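Local structure of uncharacterized protein (Wolinella succinogenes, 3JYG) at residues 60-73 / 147-161. The protein is of unknown function but belongs to the 6-pyruvoyl tetrahydropterin synthase family and binds a zinc ion. Numbering follows the deposited sequence.
Sequences VTDFAHLNWFKRFI and WLLELLRSRIQPLGV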
ATOM      1  N   VAL A  60      -7.011  -8.247 -16.429  1.00 17.25           N
ATOM      2  CA  VAL A  60      -8.214  -8.360 -15.606  1.00 16.22           C
ATOM      3  C   VAL A  60      -9.289  -7.617 -16.395  1.00 17.63           C
ATOM      4  O   VAL A  60     -10.281  -8.204 -16.837  1.00 16.52           O
ATOM      5  CB  VAL A  60      -8.010  -7.691 -14.232  1.00 14.20           C
ATOM      6  CG1 VAL A  60      -9.368  -7.502 -13.548  1.00 14.10           C
ATOM      7  CG2 VAL A  60      -7.086  -8.530 -13.372  1.00 14.44           C
ATOM      8  N   THR A  61      -9.051  -6.314 -16.563  1.00 19.04           N
ATOM      9  CA  THR A  61      -9.792  -5.463 -17.495  1.00 21.42           C
ATOM     10  C   THR A  61      -8.916  -4.228 -17.774  1.00 21.33           C
ATOM     11  O   THR A  61      -8.021  -3.894 -16.958  1.00 21.92           O
ATOM     12  CB  THR A  61     -11.235  -5.132 -16.960  1.00 21.09           C
ATOM     13  OG1 THR A  61     -12.049  -4.602 -18.013  1.00 23.34           O
ATOM     14  CG2 THR A  61     -11.212  -4.122 -15.768  1.00 21.10           C
ATOM     15  N   ASP A  62      -9.115  -3.554 -18.901  1.00 21.60           N
ATOM     16  CA  ASP A  62      -8.255  -2.402 -19.208  1.00 23.62           C
ATOM     17  C   ASP A  62      -8.415  -1.315 -18.129  1.00 24.60           C
ATOM     18  O   ASP A  62      -9.560  -0.949 -17.813  1.00 24.49           O
ATOM     19  CB  ASP A  62      -8.560  -1.801 -20.596  1.00 23.12           C
ATOM     20  CG  ASP A  62      -7.414  -0.919 -21.103  1.00 24.55           C
ATOM     21  OD1 ASP A  62      -7.241   0.210 -20.614  1.00 26.37           O
ATOM     22  OD2 ASP A  62      -6.648  -1.366 -21.979  1.00 24.49           O
ATOM     23  N   PHE A  63      -7.289  -0.817 -17.582  1.00 25.19           N
ATOM     24  CA  PHE A  63      -7.294   0.347 -16.659  1.00 27.09           C
ATOM     25  C   PHE A  63      -8.220   1.468 -17.144  1.00 26.78           C
ATOM     26  O   PHE A  63      -8.902   2.055 -16.327  1.00 27.82           O
ATOM     27  CB  PHE A  63      -5.876   0.938 -16.401  1.00 27.63           C
ATOM     28  CG  PHE A  63      -5.017   0.105 -15.486  1.00 28.57           C
ATOM     29  CD1 PHE A  63      -5.342  -0.038 -14.137  1.00 26.86           C
ATOM     30  CD2 PHE A  63      -3.879  -0.546 -15.983  1.00 30.37           C
ATOM     31  CE1 PHE A  63      -4.565  -0.819 -13.297  1.00 26.80           C
ATOM     32  CE2 PHE A  63      -3.078  -1.342 -15.134  1.00 31.12           C
ATOM     33  CZ  PHE A  63      -3.426  -1.470 -13.784  1.00 29.46           C
ATOM     34  N   ALA A  64      -8.271   1.726 -18.460  1.00 26.44           N
ATOM     35  CA  ALA A  64      -9.129   2.797 -19.007  1.00 25.82           C
ATOM     36  C   ALA A  64     -10.611   2.560 -18.841  1.00 26.52           C
ATOM     37  O   ALA A  64     -11.425   3.468 -19.086  1.00 25.80           O
ATOM     38  CB  ALA A  64      -8.813   3.086 -20.483  1.00 25.55           C
ATOM     39  N   HIS A  65     -10.990   1.349 -18.430  1.00 26.36           N
ATOM     40  CA  HIS A  65     -12.408   1.049 -18.254  1.00 25.82           C
ATOM     41  C   HIS A  65     -12.941   1.620 -16.950  1.00 25.35           C
ATOM     42  O   HIS A  65     -14.084   1.373 -16.579  1.00 24.27           O
ATOM     43  CB  HIS A  65     -12.689  -0.449 -18.353  1.00 26.50           C
ATOM     44  CG  HIS A  65     -12.556  -0.992 -19.743  1.00 28.14           C
ATOM     45  ND1 HIS A  65     -12.235  -2.308 -19.998  1.00 29.07           N
ATOM     46  CD2 HIS A  65     -12.711  -0.398 -20.955  1.00 29.14           C
ATOM     47  CE1 HIS A  65     -12.208  -2.506 -21.306  1.00 29.63           C
ATOM     48  NE2 HIS A  65     -12.466  -1.357 -21.910  1.00 26.34           N
ATOM     49  N   LEU A  66     -12.102   2.400 -16.276  1.00 24.81           N
ATOM     50  CA  LEU A  66     -12.529   3.146 -15.089  1.00 24.74           C
ATOM     51  C   LEU A  66     -12.563   4.662 -15.393  1.00 24.81           C
ATOM     52  O   LEU A  66     -12.788   5.500 -14.488  1.00 23.97           O
ATOM     53  CB  LEU A  66     -11.642   2.810 -13.877  1.00 25.51           C
ATOM     54  CG  LEU A  66     -11.934   1.453 -13.171  1.00 25.71           C
ATOM     55  CD1 LEU A  66     -10.876   1.085 -12.120  1.00 25.16           C
ATOM     56  CD2 LEU A  66     -13.385   1.407 -12.557  1.00 24.16           C
ATOM     57  N   ASN A  67     -12.377   5.004 -16.676  1.00 24.24           N
ATOM     58  CA  ASN A  67     -12.455   6.417 -17.119  1.00 24.57           C
ATOM     59  C   ASN A  67     -13.781   7.107 -16.771  1.00 23.90           C
ATOM     60  O   ASN A  67     -13.795   8.249 -16.368  1.00 24.90           O
ATOM     61  CB  ASN A  67     -12.128   6.571 -18.627  1.00 24.07           C
ATOM     62  CG  ASN A  67     -10.636   6.389 -18.943  1.00 24.90           C
ATOM     63  OD1 ASN A  67      -9.763   6.368 -18.049  1.00 21.25           O
ATOM     64  ND2 ASN A  67     -10.339   6.242 -20.229  1.00 26.22           N
ATOM     65  N   TRP A  68     -14.894   6.409 -16.940  1.00 24.21           N
ATOM     66  CA  TRP A  68     -16.207   6.935 -16.531  1.00 24.11           C
ATOM     67  C   TRP A  68     -16.255   7.261 -15.032  1.00 23.85           C
ATOM     68  O   TRP A  68     -17.046   8.117 -14.586  1.00 23.52           O
ATOM     69  CB  TRP A  68     -17.336   5.946 -16.846  1.00 24.12           C
ATOM     70  CG  TRP A  68     -17.223   4.727 -15.996  1.00 25.43           C
ATOM     71  CD1 TRP A  68     -16.429   3.647 -16.241  1.00 25.29           C
ATOM     72  CD2 TRP A  68     -17.854   4.484 -14.728  1.00 25.40           C
ATOM     73  NE1 TRP A  68     -16.527   2.744 -15.217  1.00 26.69           N
ATOM     74  CE2 TRP A  68     -17.400   3.223 -14.277  1.00 25.44           C
ATOM     75  CE3 TRP A  68     -18.747   5.205 -13.929  1.00 23.28           C
ATOM     76  CZ2 TRP A  68     -17.828   2.652 -13.069  1.00 23.55           C
ATOM     77  CZ3 TRP A  68     -19.152   4.651 -12.725  1.00 22.26           C
ATOM     78  CH2 TRP A  68     -18.689   3.375 -12.309  1.00 22.17           C
ATOM     79  N   PHE A  69     -15.455   6.537 -14.258  1.00 21.98           N
ATOM     80  CA  PHE A  69     -15.464   6.727 -12.820  1.00 20.86           C
ATOM     81  C   PHE A  69     -14.573   7.913 -12.499  1.00 20.42           C
ATOM     82  O   PHE A  69     -14.916   8.708 -11.633  1.00 19.58           O
ATOM     83  CB  PHE A  69     -15.005   5.466 -12.096  1.00 19.79           C
ATOM     84  CG  PHE A  69     -14.943   5.616 -10.594  1.00 19.70           C
ATOM     85  CD1 PHE A  69     -16.101   5.579  -9.834  1.00 20.39           C
ATOM     86  CD2 PHE A  69     -13.722   5.738  -9.944  1.00 16.10           C
ATOM     87  CE1 PHE A  69     -16.053   5.686  -8.473  1.00 21.26           C
ATOM     88  CE2 PHE A  69     -13.657   5.837  -8.572  1.00 18.48           C
ATOM     89  CZ  PHE A  69     -14.825   5.816  -7.825  1.00 16.19           C
ATOM     90  N   LYS A  70     -13.454   8.041 -13.236  1.00 19.86           N
ATOM     91  CA  LYS A  70     -12.611   9.226 -13.207  1.00 21.09           C
ATOM     92  C   LYS A  70     -13.436  10.490 -13.468  1.00 21.02           C
ATOM     93  O   LYS A  70     -13.322  11.469 -12.747  1.00 20.15           O
ATOM     94  CB  LYS A  70     -11.486   9.140 -14.258  1.00 21.86           C
ATOM     95  CG  LYS A  70     -10.396  10.161 -14.021  1.00 26.90           C
ATOM     96  CD  LYS A  70      -9.090   9.885 -14.812  1.00 33.32           C
ATOM     97  CE  LYS A  70      -7.934  10.673 -14.180  1.00 36.94           C
ATOM     98  NZ  LYS A  70      -8.171  12.140 -14.262  1.00 37.49           N
ATOM     99  N   ARG A  71     -14.274  10.442 -14.499  1.00 21.74           N
ATOM    100  CA  ARG A  71     -15.079  11.583 -14.898  1.00 22.42           C
ATOM    101  C   ARG A  71     -16.021  11.979 -13.769  1.00 21.26           C
ATOM    102  O   ARG A  71     -16.135  13.148 -13.445  1.00 20.75           O
ATOM    103  CB  ARG A  71     -15.860  11.273 -16.168  1.00 22.59           C
ATOM    104  CG  ARG A  71     -16.254  12.546 -16.964  1.00 28.52           C
ATOM    105  CD  ARG A  71     -16.928  12.180 -18.300  1.00 34.21           C
ATOM    106  NE  ARG A  71     -17.975  11.209 -18.027  1.00 41.42           N
ATOM    107  CZ  ARG A  71     -18.713  10.574 -18.935  1.00 45.01           C
ATOM    108  NH1 ARG A  71     -18.557  10.807 -20.238  1.00 46.60           N
ATOM    109  NH2 ARG A  71     -19.617   9.697 -18.520  1.00 45.37           N
ATOM    110  N   PHE A  72     -16.692  10.994 -13.194  1.00 20.56           N
ATOM    111  CA  PHE A  72     -17.512  11.188 -12.007  1.00 20.04           C
ATOM    112  C   PHE A  72     -16.801  11.899 -10.825  1.00 19.86           C
ATOM    113  O   PHE A  72     -17.271  12.928 -10.350  1.00 19.81           O
ATOM    114  CB  PHE A  72     -18.133   9.860 -11.555  1.00 19.83           C
ATOM    115  CG  PHE A  72     -18.913   9.985 -10.280  1.00 21.07           C
ATOM    116  CD1 PHE A  72     -20.197  10.537 -10.289  1.00 21.49           C
ATOM    117  CD2 PHE A  72     -18.350   9.632  -9.061  1.00 20.82           C
ATOM    118  CE1 PHE A  72     -20.932  10.687  -9.110  1.00 23.52           C
ATOM    119  CE2 PHE A  72     -19.087   9.801  -7.864  1.00 24.22           C
ATOM    120  CZ  PHE A  72     -20.382  10.328  -7.902  1.00 20.69           C
ATOM    121  N   ILE A  73     -15.659  11.398 -10.397  1.00 18.11           N
ATOM    122  CA  ILE A  73     -14.871  12.065  -9.368  1.00 18.21           C
ATOM    123  C   ILE A  73     -14.551  13.514  -9.774  1.00 18.94           C
ATOM    124  O   ILE A  73     -14.704  14.434  -8.956  1.00 19.88           O
ATOM    125  CB  ILE A  73     -13.540  11.283  -9.082  1.00 16.61           C
ATOM    126  CG1 ILE A  73     -13.817   9.871  -8.522  1.00 16.47           C
ATOM    127  CG2 ILE A  73     -12.581  12.076  -8.159  1.00 15.08           C
ATOM    128  CD1 ILE A  73     -14.575   9.811  -7.238  1.00 19.33           C
ATOM    129  N   TRP A 147     -19.915   4.153  -0.168  1.00 14.38           N
ATOM    130  CA  TRP A 147     -20.769   4.743  -1.157  1.00 14.43           C
ATOM    131  C   TRP A 147     -20.181   4.499  -2.560  1.00 15.20           C
ATOM    132  O   TRP A 147     -20.869   4.071  -3.512  1.00 14.79           O
ATOM    133  CB  TRP A 147     -20.825   6.266  -0.864  1.00 14.81           C
ATOM    134  CG  TRP A 147     -21.634   7.008  -1.856  1.00 15.50           C
ATOM    135  CD1 TRP A 147     -22.894   6.677  -2.322  1.00 17.86           C
ATOM    136  CD2 TRP A 147     -21.244   8.198  -2.543  1.00 15.42           C
ATOM    137  NE1 TRP A 147     -23.290   7.603  -3.298  1.00 18.83           N
ATOM    138  CE2 TRP A 147     -22.297   8.542  -3.436  1.00 17.76           C
ATOM    139  CE3 TRP A 147     -20.110   9.023  -2.481  1.00 20.59           C
ATOM    140  CZ2 TRP A 147     -22.256   9.680  -4.226  1.00 19.31           C
ATOM    141  CZ3 TRP A 147     -20.054  10.150  -3.296  1.00 20.36           C
ATOM    142  CH2 TRP A 147     -21.125  10.463  -4.161  1.00 21.34           C
ATOM    143  N   LEU A 148     -18.866   4.711  -2.685  1.00 14.29           N
ATOM    144  CA  LEU A 148     -18.236   4.528  -3.999  1.00 13.66           C
ATOM    145  C   LEU A 148     -18.148   3.055  -4.358  1.00 13.99           C
ATOM    146  O   LEU A 148     -18.302   2.687  -5.531  1.00 14.47           O
ATOM    147  CB  LEU A 148     -16.855   5.220  -4.053  1.00 12.80           C
ATOM    148  CG  LEU A 148     -16.844   6.733  -3.829  1.00 14.82           C
ATOM    149  CD1 LEU A 148     -15.402   7.227  -3.653  1.00 13.97           C
ATOM    150  CD2 LEU A 148     -17.555   7.516  -4.947  1.00 16.48           C
ATOM    151  N   LEU A 149     -17.894   2.197  -3.369  1.00 14.86           N
ATOM    152  CA  LEU A 149     -18.060   0.757  -3.582  1.00 15.19           C
ATOM    153  C   LEU A 149     -19.474   0.405  -4.138  1.00 16.00           C
ATOM    154  O   LEU A 149     -19.590  -0.321  -5.149  1.00 15.33           O
ATOM    155  CB  LEU A 149     -17.745  -0.046  -2.286  1.00 14.22           C
ATOM    156  CG  LEU A 149     -17.914  -1.566  -2.387  1.00 14.41           C
ATOM    157  CD1 LEU A 149     -17.012  -2.216  -3.413  1.00 15.56           C
ATOM    158  CD2 LEU A 149     -17.663  -2.190  -1.010  1.00 12.36           C
ATOM    159  N   GLU A 150     -20.540   0.937  -3.523  1.00 18.31           N
ATOM    160  CA  GLU A 150     -21.894   0.648  -4.042  1.00 19.81           C
ATOM    161  C   GLU A 150     -22.034   1.097  -5.477  1.00 19.83           C
ATOM    162  O   GLU A 150     -22.600   0.385  -6.324  1.00 20.05           O
ATOM    163  CB  GLU A 150     -22.992   1.361  -3.262  1.00 20.54           C
ATOM    164  CG  GLU A 150     -23.114   0.970  -1.857  1.00 27.18           C
ATOM    165  CD  GLU A 150     -24.515   1.307  -1.297  1.00 32.92           C
ATOM    166  OE1 GLU A 150     -25.059   2.394  -1.612  1.00 35.14           O
ATOM    167  OE2 GLU A 150     -25.064   0.477  -0.552  1.00 36.72           O
ATOM    168  N   LEU A 151     -21.534   2.302  -5.752  1.00 19.38           N
ATOM    169  CA  LEU A 151     -21.646   2.873  -7.060  1.00 19.66           C
ATOM    170  C   LEU A 151     -20.943   1.960  -8.116  1.00 19.24           C
ATOM    171  O   LEU A 151     -21.497   1.647  -9.180  1.00 18.60           O
ATOM    172  CB  LEU A 151     -21.061   4.297  -7.021  1.00 21.28           C
ATOM    173  CG  LEU A 151     -20.947   5.069  -8.335  1.00 24.58           C
ATOM    174  CD1 LEU A 151     -22.309   5.024  -9.042  1.00 27.92           C
ATOM    175  CD2 LEU A 151     -20.578   6.500  -8.003  1.00 24.04           C
ATOM    176  N   LEU A 152     -19.733   1.511  -7.789  1.00 19.01           N
ATOM    177  CA  LEU A 152     -18.940   0.688  -8.692  1.00 18.96           C
ATOM    178  C   LEU A 152     -19.575  -0.678  -8.830  1.00 19.25           C
ATOM    179  O   LEU A 152     -19.694  -1.187  -9.935  1.00 19.18           O
ATOM    180  CB  LEU A 152     -17.491   0.559  -8.196  1.00 18.72           C
ATOM    181  CG  LEU A 152     -16.657   1.846  -8.290  1.00 19.36           C
ATOM    182  CD1 LEU A 152     -15.564   1.841  -7.250  1.00 20.70           C
ATOM    183  CD2 LEU A 152     -16.055   1.982  -9.703  1.00 21.56           C
ATOM    184  N   ARG A 153     -19.997  -1.281  -7.729  1.00 19.82           N
ATOM    185  CA  ARG A 153     -20.644  -2.609  -7.869  1.00 22.40           C
ATOM    186  C   ARG A 153     -21.820  -2.594  -8.825  1.00 23.75           C
ATOM    187  O   ARG A 153     -22.009  -3.555  -9.573  1.00 24.91           O
ATOM    188  CB  ARG A 153     -21.067  -3.221  -6.534  1.00 21.82           C
ATOM    189  CG  ARG A 153     -19.889  -3.712  -5.693  1.00 20.79           C
ATOM    190  CD  ARG A 153     -20.356  -4.013  -4.281  1.00 21.90           C
ATOM    191  NE  ARG A 153     -21.148  -5.244  -4.258  1.00 24.68           N
ATOM    192  CZ  ARG A 153     -21.820  -5.724  -3.204  1.00 27.63           C
ATOM    193  NH1 ARG A 153     -21.859  -5.078  -2.013  1.00 22.76           N
ATOM    194  NH2 ARG A 153     -22.494  -6.850  -3.364  1.00 25.83           N
ATOM    195  N   SER A 154     -22.584  -1.502  -8.842  1.00 25.19           N
ATOM    196  CA  SER A 154     -23.834  -1.475  -9.617  1.00 26.76           C
ATOM    197  C   SER A 154     -23.602  -1.239 -11.087  1.00 28.80           C
ATOM    198  O   SER A 154     -24.495  -1.509 -11.903  1.00 29.86           O
ATOM    199  CB  SER A 154     -24.805  -0.427  -9.056  1.00 26.59           C
ATOM    200  OG  SER A 154     -24.352   0.876  -9.346  1.00 26.49           O
ATOM    201  N   ARG A 155     -22.412  -0.744 -11.425  1.00 29.70           N
ATOM    202  CA  ARG A 155     -22.029  -0.402 -12.817  1.00 31.37           C
ATOM    203  C   ARG A 155     -21.067  -1.385 -13.542  1.00 31.52           C
ATOM    204  O   ARG A 155     -21.131  -1.479 -14.761  1.00 32.45           O
ATOM    205  CB  ARG A 155     -21.389   1.006 -12.872  1.00 32.04           C
ATOM    206  CG  ARG A 155     -22.245   2.146 -12.323  1.00 35.55           C
ATOM    207  CD  ARG A 155     -23.499   2.370 -13.156  1.00 40.84           C
ATOM    208  NE  ARG A 155     -23.741   3.799 -13.401  1.00 46.57           N
ATOM    209  CZ  ARG A 155     -24.265   4.654 -12.516  1.00 48.48           C
ATOM    210  NH1 ARG A 155     -24.606   4.248 -11.292  1.00 49.38           N
ATOM    211  NH2 ARG A 155     -24.447   5.924 -12.857  1.00 48.34           N
ATOM    212  N   ILE A 156     -20.163  -2.084 -12.846  1.00 31.56           N
ATOM    213  CA  ILE A 156     -19.083  -2.813 -13.564  1.00 32.42           C
ATOM    214  C   ILE A 156     -19.407  -4.204 -14.151  1.00 32.04           C
ATOM    215  O   ILE A 156     -18.586  -4.795 -14.873  1.00 30.55           O
ATOM    216  CB  ILE A 156     -17.707  -2.929 -12.751  1.00 33.36           C
ATOM    217  CG1 ILE A 156     -17.926  -3.585 -11.388  1.00 33.78           C
ATOM    218  CG2 ILE A 156     -16.990  -1.571 -12.648  1.00 35.27           C
ATOM    219  CD1 ILE A 156     -18.117  -5.090 -11.435  1.00 36.76           C
ATOM    220  N   GLN A 157     -20.586  -4.726 -13.841  1.00 31.83           N
ATOM    221  CA  GLN A 157     -21.065  -5.973 -14.437  1.00 32.28           C
ATOM    222  C   GLN A 157     -20.698  -6.246 -15.910  1.00 30.59           C
ATOM    223  O   GLN A 157     -20.148  -7.287 -16.204  1.00 30.61           O
ATOM    224  CB  GLN A 157     -22.572  -6.060 -14.286  1.00 33.27           C
ATOM    225  CG  GLN A 157     -23.086  -7.462 -14.335  1.00 38.08           C
ATOM    226  CD  GLN A 157     -24.149  -7.672 -13.281  1.00 43.57           C
ATOM    227  OE1 GLN A 157     -24.037  -7.149 -12.151  1.00 46.22           O
ATOM    228  NE2 GLN A 157     -25.186  -8.446 -13.625  1.00 44.44           N
ATOM    229  N   PRO A 158     -21.006  -5.315 -16.844  1.00 30.07           N
ATOM    230  CA  PRO A 158     -20.684  -5.662 -18.236  1.00 29.68           C
ATOM    231  C   PRO A 158     -19.178  -5.873 -18.469  1.00 29.73           C
ATOM    232  O   PRO A 158     -18.772  -6.227 -19.574  1.00 28.72           O
ATOM    233  CB  PRO A 158     -21.178  -4.442 -19.025  1.00 30.33           C
ATOM    234  CG  PRO A 158     -22.203  -3.790 -18.128  1.00 29.46           C
ATOM    235  CD  PRO A 158     -21.706  -4.021 -16.748  1.00 29.64           C
ATOM    236  N   LEU A 159     -18.349  -5.652 -17.441  1.00 29.24           N
ATOM    237  CA  LEU A 159     -16.896  -5.846 -17.607  1.00 28.07           C
ATOM    238  C   LEU A 159     -16.427  -7.250 -17.272  1.00 27.85           C
ATOM    239  O   LEU A 159     -15.266  -7.608 -17.538  1.00 27.81           O
ATOM    240  CB  LEU A 159     -16.081  -4.791 -16.840  1.00 27.93           C
ATOM    241  CG  LEU A 159     -16.219  -3.314 -17.274  1.00 26.10           C
ATOM    242  CD1 LEU A 159     -15.259  -2.446 -16.463  1.00 22.72           C
ATOM    243  CD2 LEU A 159     -15.954  -3.133 -18.770  1.00 27.62           C
ATOM    244  N   GLY A 160     -17.325  -8.047 -16.704  1.00 28.02           N
ATOM    245  CA  GLY A 160     -16.998  -9.437 -16.349  1.00 27.59           C
ATOM    246  C   GLY A 160     -16.045  -9.549 -15.172  1.00 27.68           C
ATOM    247  O   GLY A 160     -15.442 -10.615 -14.943  1.00 27.93           O
ATOM    248  N   VAL A 161     -15.872  -8.455 -14.419  1.00 25.89           N
ATOM    249  CA  VAL A 161     -14.946  -8.480 -13.276  1.00 24.46           C
ATOM    250  C   VAL A 161     -15.708  -8.128 -11.988  1.00 24.03           C
ATOM    251  O   VAL A 161     -16.785  -7.530 -12.048  1.00 24.66           O
ATOM    252  CB  VAL A 161     -13.722  -7.507 -13.475  1.00 24.85           C
ATOM    253  CG1 VAL A 161     -12.979  -7.809 -14.768  1.00 23.93           C
ATOM    254  CG2 VAL A 161     -14.173  -6.064 -13.453  1.00 21.91           C
TER
HETATM  255  O   HOH W   1     -13.452  -6.499 -19.238  1.00 23.35           O
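The ring of Phe69 has Leu152 CD2 over one face, in a CH-pi contact 3.9 Å from the ring centroid, and Ile73 CG1 of its own helix over the opposite one. Phe72, three residues on, likewise takes a leucine methyl, Leu151 CD2, over one face, while Leu148 CD2 and Trp147 CH2 meet its edge, the latter 3.8 Å from Phe72 CZ. Both phenylalanines hold CG anti to the backbone N (chi1 178° in Phe69), which turns these broad rings toward the branched leucines. Trp68 has Phe69 CB over the centre of one face and His65 O in plane at its edge, accepting a weak hydrogen bond from NE1; Arg155 CB lies 3.6 Å from Trp68 CH2, an aliphatic stem suited to this partly exposed border, and the guanidinium goes on to a salt bridge with Glu108. Helices 67-77 and 141-155 lie on the sheet of the T-fold, the fold of this family, their segments 67-73 and 147-155 roughly antiparallel at 143°. Beyond them, threonine suits position 61 because Thr61 CB packs 3.9 Å from Val161 CG1 while its hydroxyl bonds to His65 ND1 and to a water that also reaches Leu159 O. His65 NE2 is engaged too, hydrogen-bonded to the backbone N of Asn25 of a neighbouring subunit, and Leu159 CD1 packs 3.8 Å from His65 CB.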